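PDB 3ZBQ: Phikz039 from Pseudomonas phage phikz, which is a phage-encoded relative of tubulin and FtsZ, with a nucleotide-binding domain that holds guanosine-5'-diphosphate and a tubulin-like C-terminal domain. Local coordinates for residues Gly25-Val30 with Ala188-Phe193; Gln195-Leu200 with Glu269-Asp274; Ile205-Trp208 with Lys213-Asp216; Asp250-Ile255 with Leu259-Gly264. All coordinates share one frame; numbering follows the deposited sequence.

In the fold
From the N terminus, the turn after helix 13-23 meets the end of helix 175-192 in contact 1, closing a loop of 157 residues that spans much of the nucleotide-binding domain. The chain leaves that helix straight into contact 2 with 269-274, closing a loop that contains strands 222-227, 239-246 and 260-265. Contacts 3 and 4 both nest inside that loop, one after the other: contact 3 closes the short turn behind helix 202-209, and contact 4 fastens the 250-255 loop to strand 260-265. Leu-200 touches Gly-264 and Ile-205, and His-215 bonds to Thr-260, so contacts 2, 3 and 4 are joined side by side, while Phe-193 links contact 1 to contact 3.

Contact 1 (Gly25-Val30 with Ala188-Phe193); sequences GYHEDV and ALVILF
His-27 and Val-190 illustrate how a polar ring can serve as a packing surface when its polar function is engaged elsewhere. Val-190 directs both methyl groups at the imidazole: CG2 lies over one face of the ring, 4.2 Å from His-27 ND1, and CG1 approaches the same nitrogen more closely, at 3.7 Å from His-27 ND1. The two side chains meet at a slant, so the valine branches press on the ND1 side of the ring. His-27 has its CG anti to the backbone N (chi1 -166°), which carries the ring out toward the helix. The far nitrogen, NE2, is hydrogen-bonded to the carbonyl oxygen of Thr-7, and that bond should restrain the ring's rotation while ND1 lies against aliphatic carbon. A looser touch, 4.3 Å between Tyr-26 O and Val-190 CG1, adds the backbone of the turn to the contact. No hydrogen bond crosses between the segments. The patch is small and lies at the surface, where the turn leading from helix 13-23 to strand 30-34 rests on the last turn of helix 175-192; strand 7-12 lies alongside, its Ile-9 touching His-27 and its Thr-7 touching Phe-193.

Contact 2 (Gln195-Leu200 with Glu269-Asp274); sequences QEHQSL and EKYDFD
Tyr-271 reaches across to His-197 and Glu-196, and tracing it outward shows how one aromatic side chain can join several different environments. Its CB points toward the 195-200 loop, and CG lies anti to the carbonyl carbon (chi1 -68°), which aims the ring the same way. Over the centre of one ring face sits CG of Lys-270, the preceding residue, 4.0 Å above the plane of the Tyr-271 ring. Farther out, CE1 packs on CD1 of Ile-191 from helix 175-192, whereas CE2 meets the edge of the His-197 imidazole, 3.9 Å from His-197 CE1. The two rings are inclined by 55° with centroids 5.8 Å apart, an oblique aromatic pair. CZ also approaches that carbon, at 4.2 Å from His-197 CE1. At the tip, OH lies 3.8 Å from Glu-196 OE1, and a weak hydrogen bond joins it to Asn-194 ND2.

The lysine runs fully extended past the tyrosine, and its NZ forms a salt bridge with Glu-196 OE1 at 3.3 Å, the hydrogen bond within it a weak one; the two side chains cross at about a right angle. On the inner side, the buried His-197 donates from NE2 to the carbonyl oxygen of Ile-191, which ties the loop to the end of helix 175-192. The chemistry is therefore graded: a histidine anchored by a backbone carbonyl and packed against an aromatic ring lies inside, and a long charge pair between exposed residues lies outside, where solvent would probably soften its attraction.

Contact 3 (Ile205-Trp208 with Lys213-Asp216); sequences ITNW and KHHD
Asn-207 is engaged by Lys-213 and His-214, and the three residues offer a compact example of a helix end tied to the turn that follows it. The direct polar link is a hydrogen bond from Lys-213 NZ to Asn-207 OD1, 2.7 Å long. The ammonium approaches the carbonyl at 143° and is tilted 16° from its plane. A bend at chi3 of the lysine brings NZ round to the amide, and CE lies 3.4 Å from the same Asn-207 OD1.

Van der Waals contact comes from the histidine. Its edge is directed at the amide: His-214 CE1 lies 3.4 Å from Asn-207 CG and 3.5 Å from Asn-207 ND2, with amide and ring planes nearly perpendicular at 78°. Lys-213 CB lies over the centre of one face of the same ring. Helix 202-209 belongs to the tubulin-like C-terminal domain, where its other side turns inward: Trp-208 NE1 is bonded to the carbonyl of Phe-278 in strand 275-281.

Solvent supplies the third kind of link. One water donates to Asn-207 O at 2.7 Å, in the last turn of the helix, and is hydrogen-bonded to His-214 ND1 at 2.9 Å, at the edge of the ring and in its plane. The next residue, His-215, is hydrogen-bonded through NE2 to Thr-260 OG1, on strand 260-265.

Contact 4 (Asp250-Ile255 with Leu259-Gly264); sequences DRDVSI and LTRTTG
Asp-252 receives Arg-261 and Thr-263 on its two oxygens, the first step in a loop that clasps a long side chain. Arg-261 grips OD1 end-on with both terminal nitrogens. Arg-261 NH2 meets Asp-252 OD1 nearly along the C-O direction at 2.8 Å, with an N-H...O angle of 148°, while NH1 comes to the syn lone pair of OD1 at 3.0 Å. Both bonds stay close to the guanidinium plane, although the carboxylate plane is turned by 50° from it. OD2 accepts from Thr-263 OG1 at 3.1 Å, from above the carboxylate plane, and is also bonded to Tyr-265 OH, so the carboxylate is held at both oxygens. One water accepts from Arg-261 NH1 at 3.1 Å and reaches the Asp-252 carbonyl only weakly.

This is the return path of a crossover: strands 239-246 and 260-265 are parallel neighbours in the sheet, the latter outermost within the chain, and the connecting loop passes back along it. The backbone of Asp-252 lies level with Thr-263 and that of Ser-254 with Arg-261.

At Val-253 the side chain turns away, and its peptide carbon lies over one guanidinium face. Ser-254 continues that cover, with CA 3.6 Å above the centre of the same group. Its OG touches the aliphatic part of the arginine, 3.7 Å from Arg-261 CD. Thr-263 CG2 occupies the opposite face, 3.3 Å above the plane of the Arg-261 guanidinium, toward its rim. Arg-261 leaves the strand with CG opposite the backbone N (chi1 180°) and runs straight on to NE, and its NH2 has a further weak bond to Tyr-246 OH.

Contact 1 (Gly25-Val30 with Ala188-Phe193)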
loop_
_atom_site.group_PDB
_atom_site.type_symbol
_atom_site.label_atom_id
_atom_site.label_comp_id
_atom_site.label_asym_id
_atom_site.label_seq_id
_atom_site.Cartn_x
_atom_site.Cartn_y
_atom_site.Cartn_z
ATOM N N GLY A 25 2.201 16.376 -10.338
ATOM C CA GLY A 25 2.534 16.756 -11.698
ATOM C C GLY A 25 2.803 15.556 -12.585
ATOM O O GLY A 25 2.837 15.678 -13.807
ATOM N N TYR A 26 2.994 14.391 -11.971
ATOM C CA TYR A 26 3.222 13.167 -12.734
ATOM C C TYR A 26 1.909 12.524 -13.151
ATOM O O TYR A 26 1.881 11.639 -14.011
ATOM C CB TYR A 26 4.056 12.181 -11.924
ATOM C CG TYR A 26 5.528 12.494 -11.928
ATOM C CD1 TYR A 26 6.042 13.537 -11.162
ATOM C CD2 TYR A 26 6.407 11.757 -12.712
ATOM C CE1 TYR A 26 7.391 13.829 -11.173
ATOM C CE2 TYR A 26 7.755 12.039 -12.728
ATOM C CZ TYR A 26 8.241 13.077 -11.956
ATOM O OH TYR A 26 9.584 13.366 -11.967
ATOM N N HIS A 27 0.819 12.978 -12.544
ATOM C CA HIS A 27 -0.501 12.436 -12.859
ATOM C C HIS A 27 -1.583 13.354 -12.322
ATOM O O HIS A 27 -1.519 13.791 -11.176
ATOM C CB HIS A 27 -0.666 11.043 -12.249
ATOM C CG HIS A 27 -1.840 10.284 -12.779
ATOM N ND1 HIS A 27 -1.915 9.859 -14.090
ATOM C CD2 HIS A 27 -2.978 9.866 -12.177
ATOM C CE1 HIS A 27 -3.056 9.214 -14.272
ATOM N NE2 HIS A 27 -3.718 9.205 -13.130
ATOM N N GLU A 28 -2.586 13.635 -13.143
ATOM C CA GLU A 28 -3.625 14.582 -12.754
ATOM C C GLU A 28 -4.669 13.967 -11.825
ATOM O O GLU A 28 -5.128 14.607 -10.869
ATOM C CB GLU A 28 -4.299 15.167 -13.998
ATOM C CG GLU A 28 -3.413 16.104 -14.804
ATOM C CD GLU A 28 -4.044 16.519 -16.123
ATOM O OE1 GLU A 28 -5.181 16.080 -16.405
ATOM O OE2 GLU A 28 -3.399 17.278 -16.880
ATOM N N ASP A 29 -5.029 12.716 -12.090
ATOM C CA ASP A 29 -6.184 12.105 -11.430
ATOM C C ASP A 29 -5.819 11.462 -10.107
ATOM O O ASP A 29 -5.894 10.243 -9.944
ATOM C CB ASP A 29 -6.838 11.082 -12.361
ATOM C CG ASP A 29 -7.328 11.714 -13.651
ATOM O OD1 ASP A 29 -7.911 12.813 -13.577
ATOM O OD2 ASP A 29 -7.119 11.121 -14.727
ATOM N N VAL A 30 -5.432 12.299 -9.153
ATOM C CA VAL A 30 -5.047 11.824 -7.843
ATOM C C VAL A 30 -5.976 12.425 -6.793
ATOM O O VAL A 30 -6.593 13.480 -7.005
ATOM C CB VAL A 30 -3.587 12.216 -7.499
ATOM C CG1 VAL A 30 -2.614 11.731 -8.563
ATOM C CG2 VAL A 30 -3.466 13.718 -7.329
ATOM N N ALA A 188 6.226 4.282 -13.180
ATOM C CA ALA A 188 6.190 3.128 -14.078
ATOM C C ALA A 188 4.760 2.630 -14.236
ATOM O O ALA A 188 4.318 2.307 -15.342
ATOM C CB ALA A 188 7.087 2.022 -13.554
ATOM N N LEU A 189 4.038 2.564 -13.124
ATOM C CA LEU A 189 2.657 2.098 -13.134
ATOM C C LEU A 189 1.753 2.994 -13.978
ATOM O O LEU A 189 0.948 2.502 -14.781
ATOM C CB LEU A 189 2.132 1.983 -11.696
ATOM C CG LEU A 189 2.654 0.774 -10.903
ATOM C CD1 LEU A 189 2.116 0.810 -9.468
ATOM C CD2 LEU A 189 2.286 -0.548 -11.592
ATOM N N VAL A 190 1.891 4.308 -13.807
ATOM C CA VAL A 190 1.113 5.253 -14.608
ATOM C C VAL A 190 1.343 5.022 -16.109
ATOM O O VAL A 190 0.388 5.017 -16.894
ATOM C CB VAL A 190 1.423 6.707 -14.215
ATOM C CG1 VAL A 190 0.857 7.663 -15.239
ATOM C CG2 VAL A 190 0.850 7.009 -12.828
ATOM N N ILE A 191 2.599 4.828 -16.510
ATOM C CA ILE A 191 2.910 4.481 -17.908
ATOM C C ILE A 191 2.243 3.163 -18.325
ATOM O O ILE A 191 1.599 3.081 -19.394
ATOM C CB ILE A 191 4.446 4.382 -18.140
ATOM C CG1 ILE A 191 5.115 5.751 -17.971
ATOM C CG2 ILE A 191 4.766 3.804 -19.522
ATOM C CD1 ILE A 191 6.631 5.695 -17.960
ATOM N N LEU A 192 2.403 2.124 -17.505
ATOM C CA LEU A 192 1.802 0.820 -17.814
ATOM C C LEU A 192 0.312 0.934 -18.093
ATOM O O LEU A 192 -0.207 0.308 -19.022
ATOM C CB LEU A 192 2.025 -0.185 -16.675
ATOM C CG LEU A 192 1.397 -1.571 -16.904
ATOM C CD1 LEU A 192 2.009 -2.244 -18.142
ATOM C CD2 LEU A 192 1.538 -2.474 -15.668
ATOM N N PHE A 193 -0.362 1.771 -17.312
ATOM C CA PHE A 193 -1.819 1.876 -17.354
ATOM C C PHE A 193 -2.343 2.973 -18.290
ATOM O O PHE A 193 -3.551 3.218 -18.339
ATOM C CB PHE A 193 -2.348 2.165 -15.937
ATOM C CG PHE A 193 -2.077 1.077 -14.926
ATOM C CD1 PHE A 193 -1.962 -0.252 -15.305
ATOM C CD2 PHE A 193 -1.965 1.397 -13.570
ATOM C CE1 PHE A 193 -1.726 -1.252 -14.361
ATOM C CE2 PHE A 193 -1.736 0.399 -12.614
ATOM C CZ PHE A 193 -1.618 -0.920 -13.004
#

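Contact 2 (Gln195-Leu200 with Glu269-Asp274)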
loop_
_atom_site.group_PDB
_atom_site.type_symbol
_atom_site.label_atom_id
_atom_site.label_comp_id
_atom_site.label_asym_id
_atom_site.label_seq_id
_atom_site.Cartn_x
_atom_site.Cartn_y
_atom_site.Cartn_z
ATOM N N GLN A 195 -2.845 3.333 -21.379
ATOM C CA GLN A 195 -3.677 2.899 -22.507
ATOM C C GLN A 195 -3.162 3.353 -23.880
ATOM O O GLN A 195 -3.894 3.272 -24.882
ATOM C CB GLN A 195 -5.140 3.312 -22.289
ATOM C CG GLN A 195 -5.782 2.681 -21.052
ATOM C CD GLN A 195 -7.205 3.146 -20.822
ATOM O OE1 GLN A 195 -7.878 3.608 -21.750
ATOM N NE2 GLN A 195 -7.675 3.035 -19.578
ATOM N N GLU A 196 -1.900 3.786 -23.937
ATOM C CA GLU A 196 -1.298 4.241 -25.200
ATOM C C GLU A 196 -0.467 3.192 -25.937
ATOM O O GLU A 196 0.057 3.464 -27.016
ATOM C CB GLU A 196 -0.400 5.459 -24.960
ATOM C CG GLU A 196 -1.107 6.682 -24.402
ATOM C CD GLU A 196 -0.130 7.756 -23.942
ATOM O OE1 GLU A 196 1.095 7.604 -24.170
ATOM O OE2 GLU A 196 -0.588 8.747 -23.341
ATOM N N HIS A 197 -0.327 2.004 -25.366
ATOM C CA HIS A 197 0.633 1.040 -25.900
ATOM C C HIS A 197 -0.027 0.027 -26.819
ATOM O O HIS A 197 -1.082 -0.516 -26.494
ATOM C CB HIS A 197 1.367 0.333 -24.764
ATOM C CG HIS A 197 1.867 1.268 -23.714
ATOM N ND1 HIS A 197 2.788 2.257 -23.984
ATOM C CD2 HIS A 197 1.566 1.380 -22.397
ATOM C CE1 HIS A 197 3.038 2.935 -22.875
ATOM N NE2 HIS A 197 2.314 2.417 -21.897
ATOM N N GLN A 198 0.612 -0.216 -27.960
ATOM C CA GLN A 198 0.115 -1.168 -28.947
ATOM C C GLN A 198 0.011 -2.551 -28.344
ATOM O O GLN A 198 0.933 -2.996 -27.648
ATOM C CB GLN A 198 1.056 -1.244 -30.153
ATOM C CG GLN A 198 1.305 0.084 -30.829
ATOM C CD GLN A 198 0.021 0.803 -31.176
ATOM O OE1 GLN A 198 -0.716 0.392 -32.076
ATOM N NE2 GLN A 198 -0.264 1.883 -30.449
ATOM N N SER A 199 -1.106 -3.220 -28.625
ATOM C CA SER A 199 -1.339 -4.605 -28.216
ATOM C C SER A 199 -1.593 -4.780 -26.726
ATOM O O SER A 199 -1.688 -5.907 -26.247
ATOM C CB SER A 199 -0.199 -5.530 -28.662
ATOM O OG SER A 199 -0.112 -5.582 -30.078
ATOM N N LEU A 200 -1.704 -3.682 -25.992
ATOM C CA LEU A 200 -2.011 -3.777 -24.566
ATOM C C LEU A 200 -3.357 -3.111 -24.261
ATOM O O LEU A 200 -3.442 -1.887 -24.126
ATOM C CB LEU A 200 -0.888 -3.161 -23.733
ATOM C CG LEU A 200 -1.067 -3.279 -22.216
ATOM C CD1 LEU A 200 -1.128 -4.745 -21.826
ATOM C CD2 LEU A 200 0.067 -2.556 -21.464
ATOM N N GLU A 269 9.849 6.264 -29.845
ATOM C CA GLU A 269 10.141 7.665 -30.111
ATOM C C GLU A 269 9.912 8.487 -28.848
ATOM O O GLU A 269 10.611 9.466 -28.592
ATOM C CB GLU A 269 9.211 8.148 -31.214
ATOM C CG GLU A 269 9.546 9.475 -31.839
ATOM C CD GLU A 269 8.665 9.752 -33.050
ATOM O OE1 GLU A 269 9.028 9.321 -34.165
ATOM O OE2 GLU A 269 7.596 10.372 -32.875
ATOM N N LYS A 270 8.913 8.092 -28.068
ATOM C CA LYS A 270 8.610 8.788 -26.819
ATOM C C LYS A 270 9.423 8.258 -25.648
ATOM O O LYS A 270 9.863 9.030 -24.790
ATOM C CB LYS A 270 7.114 8.703 -26.494
ATOM C CG LYS A 270 6.702 9.410 -25.194
ATOM C CD LYS A 270 5.186 9.328 -24.994
ATOM C CE LYS A 270 4.766 9.981 -23.679
ATOM N NZ LYS A 270 3.290 9.899 -23.448
ATOM N N TYR A 271 9.628 6.944 -25.606
ATOM C CA TYR A 271 10.164 6.319 -24.396
ATOM C C TYR A 271 11.629 5.882 -24.486
ATOM O O TYR A 271 12.031 5.198 -25.426
ATOM C CB TYR A 271 9.277 5.148 -23.964
ATOM C CG TYR A 271 7.913 5.570 -23.468
ATOM C CD1 TYR A 271 7.763 6.167 -22.217
ATOM C CD2 TYR A 271 6.778 5.375 -24.244
ATOM C CE1 TYR A 271 6.522 6.552 -21.762
ATOM C CE2 TYR A 271 5.529 5.760 -23.794
ATOM C CZ TYR A 271 5.413 6.345 -22.547
ATOM O OH TYR A 271 4.174 6.726 -22.092
ATOM N N ASP A 272 12.418 6.280 -23.491
ATOM C CA ASP A 272 13.845 5.969 -23.446
ATOM C C ASP A 272 14.109 4.813 -22.476
ATOM O O ASP A 272 15.033 4.861 -21.660
ATOM C CB ASP A 272 14.636 7.219 -23.015
ATOM C CG ASP A 272 16.143 6.983 -22.957
ATOM O OD1 ASP A 272 16.705 6.411 -23.918
ATOM O OD2 ASP A 272 16.752 7.352 -21.928
ATOM N N PHE A 273 13.264 3.791 -22.524
ATOM C CA PHE A 273 13.552 2.561 -21.795
ATOM C C PHE A 273 13.542 1.406 -22.771
ATOM O O PHE A 273 12.880 1.464 -23.805
ATOM C CB PHE A 273 12.590 2.322 -20.614
ATOM C CG PHE A 273 11.155 2.060 -21.012
ATOM C CD1 PHE A 273 10.720 0.773 -21.310
ATOM C CD2 PHE A 273 10.229 3.094 -21.030
ATOM C CE1 PHE A 273 9.397 0.530 -21.657
ATOM C CE2 PHE A 273 8.909 2.865 -21.376
ATOM C CZ PHE A 273 8.488 1.581 -21.694
ATOM N N ASP A 274 14.311 0.376 -22.461
ATOM C CA ASP A 274 14.328 -0.821 -23.274
ATOM C C ASP A 274 13.090 -1.652 -22.936
ATOM O O ASP A 274 12.249 -1.927 -23.794
ATOM C CB ASP A 274 15.615 -1.597 -23.001
ATOM C CG ASP A 274 15.620 -2.965 -23.640
ATOM O OD1 ASP A 274 15.041 -3.118 -24.739
ATOM O OD2 ASP A 274 16.211 -3.888 -23.038
#

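Contact 3 (Ile205-Trp208 with Lys213-Asp216)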
loop_
_atom_site.group_PDB
_atom_site.type_symbol
_atom_site.label_atom_id
_atom_site.label_comp_id
_atom_site.label_asym_id
_atom_site.label_seq_id
_atom_site.Cartn_x
_atom_site.Cartn_y
_atom_site.Cartn_z
ATOM N N ILE A 205 -4.771 -5.762 -19.152
ATOM C CA ILE A 205 -4.342 -5.307 -17.822
ATOM C C ILE A 205 -5.268 -5.898 -16.755
ATOM O O ILE A 205 -4.809 -6.396 -15.724
ATOM C CB ILE A 205 -4.291 -3.766 -17.739
ATOM C CG1 ILE A 205 -3.094 -3.223 -18.534
ATOM C CG2 ILE A 205 -4.188 -3.286 -16.266
ATOM C CD1 ILE A 205 -1.726 -3.628 -17.972
ATOM N N THR A 206 -6.575 -5.869 -17.007
ATOM C CA THR A 206 -7.532 -6.443 -16.057
ATOM C C THR A 206 -7.214 -7.904 -15.706
ATOM O O THR A 206 -7.164 -8.275 -14.537
ATOM C CB THR A 206 -8.978 -6.311 -16.559
ATOM O OG1 THR A 206 -9.315 -4.919 -16.670
ATOM C CG2 THR A 206 -9.940 -6.997 -15.603
ATOM N N ASN A 207 -6.971 -8.735 -16.714
ATOM C CA ASN A 207 -6.720 -10.153 -16.450
ATOM C C ASN A 207 -5.300 -10.468 -15.999
ATOM O O ASN A 207 -5.033 -11.557 -15.505
ATOM C CB ASN A 207 -7.148 -10.994 -17.667
ATOM C CG ASN A 207 -8.649 -10.970 -17.862
ATOM O OD1 ASN A 207 -9.384 -10.581 -16.954
ATOM N ND2 ASN A 207 -9.118 -11.382 -19.046
ATOM N N TRP A 208 -4.399 -9.501 -16.158
ATOM C CA TRP A 208 -3.069 -9.582 -15.567
ATOM C C TRP A 208 -3.231 -9.447 -14.044
ATOM O O TRP A 208 -2.691 -10.240 -13.267
ATOM C CB TRP A 208 -2.157 -8.480 -16.150
ATOM C CG TRP A 208 -0.965 -8.142 -15.274
ATOM C CD1 TRP A 208 0.177 -8.883 -15.109
ATOM C CD2 TRP A 208 -0.818 -6.987 -14.426
ATOM N NE1 TRP A 208 1.023 -8.247 -14.211
ATOM C CE2 TRP A 208 0.436 -7.088 -13.791
ATOM C CE3 TRP A 208 -1.626 -5.873 -14.161
ATOM C CZ2 TRP A 208 0.896 -6.112 -12.884
ATOM C CZ3 TRP A 208 -1.162 -4.908 -13.257
ATOM C CH2 TRP A 208 0.084 -5.034 -12.643
ATOM N N LYS A 213 -8.972 -15.479 -12.121
ATOM C CA LYS A 213 -10.125 -15.821 -12.949
ATOM C C LYS A 213 -9.823 -17.023 -13.837
ATOM O O LYS A 213 -10.737 -17.692 -14.319
ATOM C CB LYS A 213 -10.525 -14.634 -13.840
ATOM C CG LYS A 213 -11.217 -13.470 -13.128
ATOM C CD LYS A 213 -11.068 -12.170 -13.938
ATOM C CE LYS A 213 -11.901 -12.176 -15.217
ATOM N NZ LYS A 213 -11.839 -10.843 -15.907
ATOM N N HIS A 214 -8.537 -17.301 -14.043
ATOM C CA HIS A 214 -8.121 -18.257 -15.065
ATOM C C HIS A 214 -7.176 -19.331 -14.553
ATOM O O HIS A 214 -6.776 -20.220 -15.306
ATOM C CB HIS A 214 -7.484 -17.492 -16.232
ATOM C CG HIS A 214 -8.350 -16.392 -16.747
ATOM N ND1 HIS A 214 -7.944 -15.077 -16.792
ATOM C CD2 HIS A 214 -9.630 -16.408 -17.193
ATOM C CE1 HIS A 214 -8.928 -14.331 -17.261
ATOM N NE2 HIS A 214 -9.961 -15.115 -17.518
ATOM N N HIS A 215 -6.813 -19.250 -13.277
ATOM C CA HIS A 215 -5.846 -20.193 -12.728
ATOM C C HIS A 215 -6.252 -20.681 -11.357
ATOM O O HIS A 215 -6.829 -19.938 -10.568
ATOM C CB HIS A 215 -4.444 -19.567 -12.664
ATOM C CG HIS A 215 -3.963 -19.050 -13.983
ATOM N ND1 HIS A 215 -3.523 -19.884 -14.994
ATOM C CD2 HIS A 215 -3.882 -17.790 -14.474
ATOM C CE1 HIS A 215 -3.183 -19.158 -16.042
ATOM N NE2 HIS A 215 -3.392 -17.883 -15.754
ATOM N N ASP A 216 -5.931 -21.940 -11.084
ATOM C CA ASP A 216 -6.223 -22.544 -9.800
ATOM C C ASP A 216 -5.155 -22.111 -8.803
ATOM O O ASP A 216 -4.249 -22.878 -8.475
ATOM C CB ASP A 216 -6.239 -24.068 -9.935
ATOM C CG ASP A 216 -6.666 -24.762 -8.655
ATOM O OD1 ASP A 216 -7.223 -24.084 -7.762
ATOM O OD2 ASP A 216 -6.448 -25.988 -8.547
HETATM O O HOH W 1 -5.242 -14.002 -16.666
#

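Contact 4 (Asp250-Ile255 with Leu259-Gly264)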
loop_
_atom_site.group_PDB
_atom_site.type_symbol
_atom_site.label_atom_id
_atom_site.label_comp_id
_atom_site.label_asym_id
_atom_site.label_seq_id
_atom_site.Cartn_x
_atom_site.Cartn_y
_atom_site.Cartn_z
ATOM N N ASP A 250 10.578 -6.544 -31.288
ATOM C CA ASP A 250 11.408 -7.702 -31.597
ATOM C C ASP A 250 12.012 -8.313 -30.340
ATOM O O ASP A 250 12.484 -9.450 -30.370
ATOM C CB ASP A 250 12.529 -7.335 -32.582
ATOM C CG ASP A 250 12.045 -7.230 -34.021
ATOM O OD1 ASP A 250 10.853 -7.510 -34.295
ATOM O OD2 ASP A 250 12.871 -6.870 -34.891
ATOM N N ARG A 251 12.000 -7.553 -29.243
ATOM C CA ARG A 251 12.541 -8.010 -27.957
ATOM C C ARG A 251 11.493 -8.707 -27.080
ATOM O O ARG A 251 11.781 -9.125 -25.953
ATOM C CB ARG A 251 13.131 -6.827 -27.184
ATOM C CG ARG A 251 13.977 -5.893 -28.032
ATOM C CD ARG A 251 15.443 -5.973 -27.653
ATOM N NE ARG A 251 15.646 -5.790 -26.216
ATOM C CZ ARG A 251 16.834 -5.827 -25.618
ATOM N NH1 ARG A 251 17.932 -6.033 -26.331
ATOM N NH2 ARG A 251 16.929 -5.659 -24.307
ATOM N N ASP A 252 10.274 -8.820 -27.588
ATOM C CA ASP A 252 9.219 -9.486 -26.839
ATOM C C ASP A 252 9.537 -10.982 -26.774
ATOM O O ASP A 252 9.287 -11.733 -27.727
ATOM C CB ASP A 252 7.870 -9.215 -27.507
ATOM C CG ASP A 252 6.708 -9.868 -26.792
ATOM O OD1 ASP A 252 6.939 -10.655 -25.849
ATOM O OD2 ASP A 252 5.554 -9.575 -27.177
ATOM N N VAL A 253 10.110 -11.398 -25.649
ATOM C CA VAL A 253 10.454 -12.800 -25.406
ATOM C C VAL A 253 10.079 -13.172 -23.979
ATOM O O VAL A 253 10.489 -12.492 -23.037
ATOM C CB VAL A 253 11.958 -13.055 -25.592
ATOM C CG1 VAL A 253 12.298 -14.522 -25.305
ATOM C CG2 VAL A 253 12.404 -12.658 -26.990
ATOM N N SER A 254 9.308 -14.246 -23.816
ATOM C CA SER A 254 8.912 -14.701 -22.481
ATOM C C SER A 254 10.144 -14.987 -21.622
ATOM O O SER A 254 11.117 -15.585 -22.087
ATOM C CB SER A 254 8.026 -15.945 -22.565
ATOM O OG SER A 254 7.506 -16.276 -21.289
ATOM N N ILE A 255 10.104 -14.548 -20.371
ATOM C CA ILE A 255 11.273 -14.650 -19.509
ATOM C C ILE A 255 11.397 -16.023 -18.856
ATOM O O ILE A 255 12.406 -16.703 -19.021
ATOM C CB ILE A 255 11.272 -13.518 -18.468
ATOM C CG1 ILE A 255 11.409 -12.179 -19.203
ATOM C CG2 ILE A 255 12.376 -13.728 -17.445
ATOM C CD1 ILE A 255 11.490 -10.975 -18.309
ATOM N N LEU A 259 2.027 -18.057 -15.351
ATOM C CA LEU A 259 0.638 -18.477 -15.580
ATOM C C LEU A 259 -0.092 -17.567 -16.569
ATOM O O LEU A 259 -0.746 -18.041 -17.495
ATOM C CB LEU A 259 -0.143 -18.580 -14.270
ATOM C CG LEU A 259 0.500 -19.487 -13.213
ATOM C CD1 LEU A 259 -0.394 -19.617 -11.999
ATOM C CD2 LEU A 259 0.789 -20.865 -13.803
ATOM N N THR A 260 0.030 -16.259 -16.359
ATOM C CA THR A 260 -0.513 -15.266 -17.277
ATOM C C THR A 260 0.597 -14.306 -17.721
ATOM O O THR A 260 1.413 -13.867 -16.910
ATOM C CB THR A 260 -1.696 -14.499 -16.643
ATOM O OG1 THR A 260 -2.838 -15.358 -16.579
ATOM C CG2 THR A 260 -2.061 -13.259 -17.456
ATOM N N ARG A 261 0.649 -14.019 -19.020
ATOM C CA ARG A 261 1.594 -13.034 -19.542
ATOM C C ARG A 261 0.867 -12.104 -20.510
ATOM O O ARG A 261 0.093 -12.546 -21.371
ATOM C CB ARG A 261 2.785 -13.714 -20.235
ATOM C CG ARG A 261 3.824 -12.735 -20.822
ATOM C CD ARG A 261 5.089 -13.446 -21.307
ATOM N NE ARG A 261 6.131 -12.494 -21.695
ATOM C CZ ARG A 261 6.391 -12.107 -22.941
ATOM N NH1 ARG A 261 5.696 -12.602 -23.965
ATOM N NH2 ARG A 261 7.358 -11.226 -23.167
ATOM N N THR A 262 1.107 -10.812 -20.366
ATOM C CA THR A 262 0.585 -9.863 -21.338
ATOM C C THR A 262 1.686 -8.866 -21.682
ATOM O O THR A 262 2.531 -8.543 -20.836
ATOM C CB THR A 262 -0.707 -9.184 -20.822
ATOM O OG1 THR A 262 -1.357 -8.490 -21.892
ATOM C CG2 THR A 262 -0.402 -8.215 -19.690
ATOM N N THR A 263 1.711 -8.404 -22.929
ATOM C CA THR A 263 2.759 -7.481 -23.365
ATOM C C THR A 263 2.194 -6.262 -24.081
ATOM O O THR A 263 1.129 -6.333 -24.701
ATOM C CB THR A 263 3.803 -8.164 -24.286
ATOM O OG1 THR A 263 3.222 -8.426 -25.571
ATOM C CG2 THR A 263 4.289 -9.456 -23.675
ATOM N N GLY A 264 2.915 -5.149 -24.001
ATOM C CA GLY A 264 2.547 -3.955 -24.748
ATOM C C GLY A 264 3.761 -3.374 -25.443
ATOM O O GLY A 264 4.887 -3.559 -24.971
HETATM O O HOH W 2 6.300 -13.138 -26.912
#